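Local coordinates for protein ribonucleoside-diphosphate reductase subunit beta (Streptococcus sanguinis, PDB 4N83) that probably catalyses, as the dimetal-carrying small subunit working with a large subunit, the reduction of ribonucleoside diphosphates to the deoxyribonucleotides needed for DNA synthesis, at residues G199-F202 / Q203-F206; K259-N263 / L264-P268; I280-N283 / G284-T287; G244-E247 / E248-F252. All blocks are in the same frame, centred on the assembly; numbering follows the deposited sequence.

Contact 1. Residues G199-F202 / Q203-F206; sequences GYKF and QLAF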
# COMPACT_ATOMS: atom_id res chain seq x y z
N GLY A 199 10.84 -6.83 12.96
CA GLY A 199 11.78 -7.36 13.94
C GLY A 199 12.26 -8.78 13.65
O GLY A 199 13.36 -9.16 14.07
N TYR A 200 11.44 -9.56 12.96
CA TYR A 200 11.83 -10.92 12.56
C TYR A 200 12.85 -10.90 11.43
O TYR A 200 13.86 -11.60 11.49
CB TYR A 200 10.61 -11.74 12.14
CG TYR A 200 10.97 -12.96 11.33
CD1 TYR A 200 11.70 -14.01 11.89
CD2 TYR A 200 10.61 -13.07 9.99
CE1 TYR A 200 12.04 -15.12 11.15
CE2 TYR A 200 10.95 -14.19 9.24
CZ TYR A 200 11.66 -15.21 9.83
OH TYR A 200 12.00 -16.32 9.09
N LYS A 201 12.57 -10.11 10.40
CA LYS A 201 13.48 -9.96 9.26
C LYS A 201 14.81 -9.32 9.67
O LYS A 201 15.83 -9.51 9.01
CB LYS A 201 12.82 -9.13 8.15
CG LYS A 201 11.73 -9.86 7.39
CD LYS A 201 12.31 -10.86 6.39
CE LYS A 201 11.23 -11.71 5.74
NZ LYS A 201 11.81 -12.78 4.87
N PHE A 202 14.78 -8.56 10.76
CA PHE A 202 15.99 -8.02 11.38
C PHE A 202 16.88 -9.13 11.93
O PHE A 202 18.09 -9.14 11.70
CB PHE A 202 15.60 -7.03 12.49
CG PHE A 202 16.76 -6.55 13.31
CD1 PHE A 202 17.55 -5.49 12.88
CD2 PHE A 202 17.05 -7.15 14.53
CE1 PHE A 202 18.62 -5.05 13.65
CE2 PHE A 202 18.11 -6.71 15.30
CZ PHE A 202 18.90 -5.66 14.86
N GLN A 203 16.27 -10.08 12.64
CA GLN A 203 17.00 -11.20 13.25
C GLN A 203 17.62 -12.16 12.23
O GLN A 203 18.58 -12.86 12.54
CB GLN A 203 16.09 -11.99 14.20
CG GLN A 203 15.70 -11.22 15.45
CD GLN A 203 14.58 -11.89 16.23
OE1 GLN A 203 14.57 -13.11 16.39
NE2 GLN A 203 13.63 -11.10 16.71
N LEU A 204 17.06 -12.21 11.02
CA LEU A 204 17.64 -13.00 9.94
C LEU A 204 18.95 -12.40 9.47
O LEU A 204 19.96 -13.10 9.36
CB LEU A 204 16.66 -13.13 8.75
CG LEU A 204 15.84 -14.42 8.68
CD1 LEU A 204 15.12 -14.72 9.98
CD2 LEU A 204 14.84 -14.33 7.53
N ALA A 205 18.94 -11.09 9.22
CA ALA A 205 20.14 -10.37 8.77
C ALA A 205 21.10 -10.04 9.92
O ALA A 205 22.24 -9.66 9.68
CB ALA A 205 19.74 -9.11 8.03
N PHE A 206 20.63 -10.19 11.16
CA PHE A 206 21.47 -9.97 12.35
C PHE A 206 22.34 -11.19 12.65
O PHE A 206 23.50 -11.05 13.05
CB PHE A 206 20.58 -9.63 13.56
CG PHE A 206 21.35 -9.39 14.83
CD1 PHE A 206 22.02 -8.19 15.04
CD2 PHE A 206 21.38 -10.36 15.83
CE1 PHE A 206 22.71 -7.97 16.21
CE2 PHE A 206 22.07 -10.14 17.01
CZ PHE A 206 22.74 -8.94 17.20
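Phe202 lays its ring alongside that of Phe206, and the two side chains point the same way. Their planes differ by only 20°, but a lateral offset puts the centroids 5.5 Å apart, with little face-to-face stacking. Phe202 CZ and Phe206 CD1 are 4.0 Å apart, and CB of Phe206 sits over the rim of one face of the Phe202 ring. Both residues have CG anti to the backbone N (chi1 172° and 180°), which sends the two rings out from the helix in the same direction. Leu217 of helix 211-240 touches both phenylalanines. The Tyr200 ring meets Leu204 obliquely, CE1 being 3.3 Å from CD1 of the leucine. The phenol OH of Tyr200 and the ammonium of Lys201 share a partner, Asp15 OD2. Between these side chains run the backbone bonds of the last turns of helix 178-206, including Leu204 N to Tyr200 O at 3.3 Å; several others are weak. The chemistry is thus divided around the helix: apolar rings pack against neighbouring helices, while a hydroxyl and an ammonium group converge on one carboxylate, which would probably favour the charged form of both Lys201 and Asp15.

Contact 2. Residues K259-N263 / L264-P268; sequences KALMN and LGQDP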
# COMPACT_ATOMS: atom_id res chain seq x y z
N LYS A 259 9.43 -4.49 24.61
CA LYS A 259 8.73 -5.18 23.52
C LYS A 259 9.39 -4.88 22.17
O LYS A 259 9.48 -5.75 21.31
CB LYS A 259 7.25 -4.79 23.49
CG LYS A 259 6.47 -5.30 24.68
CD LYS A 259 4.99 -4.98 24.57
CE LYS A 259 4.20 -5.61 25.71
NZ LYS A 259 2.78 -5.17 25.73
N ALA A 260 9.84 -3.64 22.00
CA ALA A 260 10.61 -3.25 20.81
C ALA A 260 11.93 -4.02 20.76
O ALA A 260 12.37 -4.44 19.69
CB ALA A 260 10.88 -1.75 20.82
N LEU A 261 12.55 -4.20 21.93
CA LEU A 261 13.75 -5.03 22.06
C LEU A 261 13.43 -6.50 21.76
O LEU A 261 14.18 -7.17 21.05
CB LEU A 261 14.34 -4.91 23.47
CG LEU A 261 15.13 -3.63 23.77
CD1 LEU A 261 15.11 -3.31 25.26
CD2 LEU A 261 16.56 -3.75 23.27
N MET A 262 12.31 -6.98 22.30
CA MET A 262 11.93 -8.38 22.16
C MET A 262 11.59 -8.75 20.72
O MET A 262 11.86 -9.87 20.29
CB MET A 262 10.74 -8.70 23.08
CG MET A 262 10.42 -10.19 23.17
SD MET A 262 9.68 -10.64 24.75
CE MET A 262 11.08 -10.49 25.85
N ASN A 263 11.00 -7.82 19.98
CA ASN A 263 10.72 -8.03 18.55
C ASN A 263 12.00 -8.11 17.73
O ASN A 263 12.11 -8.93 16.82
CB ASN A 263 9.82 -6.91 18.00
CG ASN A 263 8.41 -6.95 18.56
OD1 ASN A 263 7.78 -5.92 18.73
ND2 ASN A 263 7.91 -8.15 18.84
N LEU A 264 12.98 -7.26 18.06
CA LEU A 264 14.27 -7.24 17.36
C LEU A 264 15.21 -8.37 17.81
O LEU A 264 16.32 -8.49 17.28
CB LEU A 264 14.95 -5.88 17.54
CG LEU A 264 14.28 -4.71 16.81
CD1 LEU A 264 14.68 -3.38 17.42
CD2 LEU A 264 14.61 -4.74 15.33
N GLY A 265 14.77 -9.19 18.76
CA GLY A 265 15.54 -10.36 19.20
C GLY A 265 16.54 -10.04 20.30
O GLY A 265 17.52 -10.76 20.47
N GLN A 266 16.29 -8.97 21.04
CA GLN A 266 17.15 -8.56 22.15
C GLN A 266 16.42 -8.71 23.48
O GLN A 266 15.21 -8.90 23.52
CB GLN A 266 17.61 -7.11 21.96
CG GLN A 266 18.60 -6.92 20.82
CD GLN A 266 19.90 -7.70 21.00
OE1 GLN A 266 20.49 -8.17 20.03
NE2 GLN A 266 20.34 -7.84 22.25
N ASP A 267 17.19 -8.62 24.56
CA ASP A 267 16.67 -8.86 25.91
C ASP A 267 16.00 -7.60 26.47
O ASP A 267 16.36 -6.49 26.10
CB ASP A 267 17.81 -9.31 26.82
CG ASP A 267 18.52 -10.55 26.31
OD1 ASP A 267 17.83 -11.56 26.05
OD2 ASP A 267 19.76 -10.52 26.16
N PRO A 268 15.01 -7.79 27.36
CA PRO A 268 14.29 -6.65 27.96
C PRO A 268 15.17 -5.86 28.92
O PRO A 268 15.70 -6.42 29.88
CB PRO A 268 13.13 -7.32 28.70
CG PRO A 268 13.61 -8.69 29.01
CD PRO A 268 14.50 -9.08 27.87
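Gln266 N returns to Leu261 O across 2.8 Å and Gly265 N makes a weak bond to Met262 O, so two amides beyond helix 246-263 fold back onto its last turn. The main bond is fairly straight at hydrogen (159°), though its donor is tilted 35° from the carbonyl plane. Gly265 makes the reversal with a positive phi of 87°. The turn also brings Met262 CA to within 3.6 Å of Gln266 O, a CA-H...O contact. Among the side chains, Leu261 does most of the covering: its CD2 lies 3.8 Å from Gln266 CB, the two chains meeting at a slant, and its CD1 is 3.5 Å from Asp267 O. A bend in the Gln266 chain beyond CG carries its amide clear of Leu261, and the side chain also touches Lys218 and Phe206. On the exposed side, Met262 CE reaches Pro268 CD at 4.2 Å. Leu264 sets CD1 against Ala260 O and packs on Met221, Val154 and Phe202 of three other helices. The paired return bonds, the positive-phi glycine and the apolar contact of Leu261 with the CB of Gln266 together make a Schellman motif, the classic C-terminal end of an alpha-helix.

Contact 3. Residues I280-N283 / G284-T287; sequences IVMN and GIST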
# COMPACT_ATOMS: atom_id res chain seq x y z
N ILE A 280 -5.53 0.66 34.84
CA ILE A 280 -6.66 0.96 33.96
C ILE A 280 -6.20 1.14 32.50
O ILE A 280 -7.00 1.01 31.58
CB ILE A 280 -7.47 2.19 34.46
CG1 ILE A 280 -8.97 1.92 34.34
CG2 ILE A 280 -7.08 3.47 33.73
CD1 ILE A 280 -9.53 1.05 35.45
N VAL A 281 -4.92 1.46 32.31
CA VAL A 281 -4.32 1.50 30.98
C VAL A 281 -4.03 0.08 30.50
O VAL A 281 -4.16 -0.21 29.31
CB VAL A 281 -3.02 2.34 30.97
CG1 VAL A 281 -2.35 2.29 29.59
CG2 VAL A 281 -3.32 3.78 31.36
N MET A 282 -3.63 -0.79 31.42
CA MET A 282 -3.44 -2.21 31.12
C MET A 282 -4.78 -2.91 30.93
O MET A 282 -4.86 -3.95 30.27
CB MET A 282 -2.62 -2.89 32.23
CG MET A 282 -1.88 -4.14 31.78
SD MET A 282 -0.73 -3.86 30.42
CE MET A 282 0.36 -2.62 31.11
N ASN A 283 -5.83 -2.35 31.54
CA ASN A 283 -7.21 -2.76 31.26
C ASN A 283 -7.61 -2.36 29.83
O ASN A 283 -8.39 -3.07 29.18
CB ASN A 283 -8.17 -2.12 32.27
CG ASN A 283 -9.62 -2.49 32.03
OD1 ASN A 283 -10.48 -1.61 31.91
ND2 ASN A 283 -9.91 -3.78 31.96
N GLY A 284 -7.07 -1.24 29.36
CA GLY A 284 -7.30 -0.77 27.99
C GLY A 284 -6.64 -1.63 26.92
O GLY A 284 -7.21 -1.81 25.84
N ILE A 285 -5.45 -2.14 27.20
CA ILE A 285 -4.74 -3.02 26.25
C ILE A 285 -5.38 -4.41 26.20
O ILE A 285 -5.46 -5.02 25.14
CB ILE A 285 -3.23 -3.13 26.60
CG1 ILE A 285 -2.55 -1.76 26.48
CG2 ILE A 285 -2.54 -4.14 25.70
CD1 ILE A 285 -1.18 -1.69 27.12
N SER A 286 -5.84 -4.89 27.36
CA SER A 286 -6.49 -6.20 27.46
C SER A 286 -7.99 -6.05 27.72
O SER A 286 -8.43 -6.03 28.87
CB SER A 286 -5.84 -7.02 28.58
OG SER A 286 -4.47 -7.23 28.33
N THR A 287 -8.76 -5.94 26.64
CA THR A 287 -10.22 -5.86 26.73
C THR A 287 -10.88 -6.34 25.44
O THR A 287 -10.37 -6.11 24.34
CB THR A 287 -10.69 -4.42 27.05
OG1 THR A 287 -12.13 -4.38 27.11
CG2 THR A 287 -10.21 -3.42 26.01
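Val281 O receives the amide of Ile285 at 3.1 Å, an i to i+4 alpha-helical bond in the closing turn of the short helix 279-285. The donor is tilted 26° from the carbonyl plane. Gly284 N makes only a weak bond to Ile280 O, whereas Ser286 N, at the first residue to leave helical geometry, is held by Met282 O at 3.2 Å. In this last bond the donor stands above the carbonyl plane, 40° out of it, as the chain begins to turn off the helix. The side chains of Met282 and Ile285 meet at an angle, SD to CD1, with 4.0 Å between them. Methionine CG is anti to the backbone N, but the chain then folds at chi2 and chi3 (both 58°), so that the sulfur comes nearest to Ile285 CD1. Ile285 also runs its CG1 past Val281 O at 3.6 Å. Beyond the turn, Phe252 of helix 246-263 and Leu169 of helix 162-173 both touch Val281 and Ile285, while Tyr255 touches Met282; the short helix thereby packs against two longer ones. At the helix start, Asn278 OD1 accepts the amide of Val281; at its finish, Ile285 O accepts Lys185 NZ. Past the helix end, Thr287 CB still lies 3.4 Å from Asn283 O.

Contact 4. Residues G244-E247 / E248-F252; sequences GWTE and EVKTF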
# COMPACT_ATOMS: atom_id res chain seq x y z
N GLY A 244 -0.90 15.65 35.28
CA GLY A 244 -0.19 14.93 36.34
C GLY A 244 -0.12 13.42 36.15
O GLY A 244 -0.30 12.67 37.11
N TRP A 245 0.16 12.98 34.93
CA TRP A 245 0.41 11.56 34.65
C TRP A 245 1.83 11.34 34.11
O TRP A 245 2.10 10.33 33.46
CB TRP A 245 -0.61 11.00 33.63
CG TRP A 245 -2.04 11.37 33.89
CD1 TRP A 245 -2.65 11.52 35.10
CD2 TRP A 245 -3.06 11.59 32.90
NE1 TRP A 245 -3.98 11.84 34.92
CE2 TRP A 245 -4.25 11.88 33.58
CE3 TRP A 245 -3.07 11.57 31.49
CZ2 TRP A 245 -5.45 12.16 32.91
CZ3 TRP A 245 -4.26 11.84 30.83
CH2 TRP A 245 -5.43 12.14 31.54
N THR A 246 2.73 12.28 34.40
CA THR A 246 4.09 12.26 33.84
C THR A 246 4.86 10.99 34.18
O THR A 246 5.47 10.38 33.30
CB THR A 246 4.90 13.48 34.32
OG1 THR A 246 4.20 14.69 33.98
CG2 THR A 246 6.28 13.51 33.68
N GLU A 247 4.84 10.61 35.45
CA GLU A 247 5.58 9.44 35.92
C GLU A 247 4.96 8.11 35.48
O GLU A 247 5.65 7.10 35.41
CB GLU A 247 5.73 9.47 37.44
CG GLU A 247 6.55 10.64 37.97
CD GLU A 247 7.99 10.63 37.47
OE1 GLU A 247 8.53 9.54 37.18
OE2 GLU A 247 8.58 11.72 37.36
N GLU A 248 3.66 8.12 35.17
CA GLU A 248 2.97 6.93 34.66
C GLU A 248 3.31 6.67 33.20
O GLU A 248 3.44 5.51 32.79
CB GLU A 248 1.46 7.07 34.83
CG GLU A 248 0.98 7.06 36.27
CD GLU A 248 -0.53 7.14 36.39
OE1 GLU A 248 -1.12 6.25 37.04
OE2 GLU A 248 -1.12 8.08 35.82
N VAL A 249 3.45 7.73 32.41
CA VAL A 249 3.83 7.62 31.00
C VAL A 249 5.29 7.14 30.88
O VAL A 249 5.62 6.38 29.97
CB VAL A 249 3.65 8.96 30.24
CG1 VAL A 249 4.21 8.87 28.83
CG2 VAL A 249 2.18 9.35 30.20
N LYS A 250 6.13 7.60 31.80
CA LYS A 250 7.52 7.14 31.88
C LYS A 250 7.59 5.65 32.21
O LYS A 250 8.44 4.93 31.67
CB LYS A 250 8.29 7.95 32.92
CG LYS A 250 8.57 9.39 32.49
CD LYS A 250 9.11 10.23 33.63
CE LYS A 250 9.48 11.62 33.16
NZ LYS A 250 10.03 12.46 34.27
N THR A 251 6.69 5.19 33.08
CA THR A 251 6.58 3.76 33.41
C THR A 251 6.10 2.96 32.19
O THR A 251 6.53 1.83 31.98
CB THR A 251 5.59 3.53 34.57
OG1 THR A 251 5.84 4.47 35.63
CG2 THR A 251 5.71 2.11 35.12
N PHE A 252 5.21 3.56 31.41
CA PHE A 252 4.65 2.93 30.21
C PHE A 252 5.68 2.89 29.07
O PHE A 252 5.71 1.94 28.29
CB PHE A 252 3.39 3.69 29.77
CG PHE A 252 2.50 2.92 28.82
CD1 PHE A 252 2.08 1.63 29.11
CD2 PHE A 252 2.04 3.53 27.66
CE1 PHE A 252 1.25 0.94 28.24
CE2 PHE A 252 1.20 2.84 26.79
CZ PHE A 252 0.81 1.55 27.08
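Trp245 O takes the amide of Val249 at 3.1 Å, the donor approaching almost in line with the carbonyl bond, and also a weak bond from Glu248 N. The tryptophan side chain meets Glu248 obliquely, indole and carboxylate planes 57° apart, with OE2 3.7 Å from Trp245 CB. The other carboxylate oxygen of Glu248, OE1, is hydrogen-bonded to Asn278 ND2. The indole runs on to meet the ring of Tyr170 of helix 162-173. Thr246, the first helical residue, accepts Lys250 N on its carbonyl O at 3.2 Å. Its CG2 runs beside the lysine chain, pointing the same way, with CE 3.8 Å off. This is the opening turn of helix 246-263 in the all-helical, ferritin-like fold, with Trp245 at the N-cap position. Glu247 comes next and crosses the same lysine. Its chain is bent at chi2 (-61°), which brings OE2 to 3.5 Å from Lys250 NZ, a weak salt bridge; the stronger partner of that ammonium is Glu237 of helix 211-240. The carbonyl O of Glu247 is gripped twice by Thr251, from OG1 at 2.6 Å and from the backbone N at 3.2 Å. The hydroxyl can do this because Thr251 OG1 stands beside its own backbone N, and it approaches tilted only 16° from the carbonyl plane, whereas the amide comes from above that plane.

Along the chain the order is contact 1, contact 4, contact 2, contact 3. Contacts 4 and 2 lie near the start and at the end of helix 246-263, their centres 22 Å apart; contact 3 is on helix 279-285, next in sequence. Two junctions tie them together: Gln203 and Phe202 of contact 1 pack on Asn263 to Gly265 of contact 2, and Phe252 of contact 4 packs on Val281 and Ile285 of contact 3. Contacts 1 and 3, by contrast, stay about 19 Å apart at their nearest atoms. Gly199 of contact 1 and Asn263 of contact 2 lie about 11 and 10 Å from a bound manganese ion, to whose site helix 178-206 supplies Glu191 and His194.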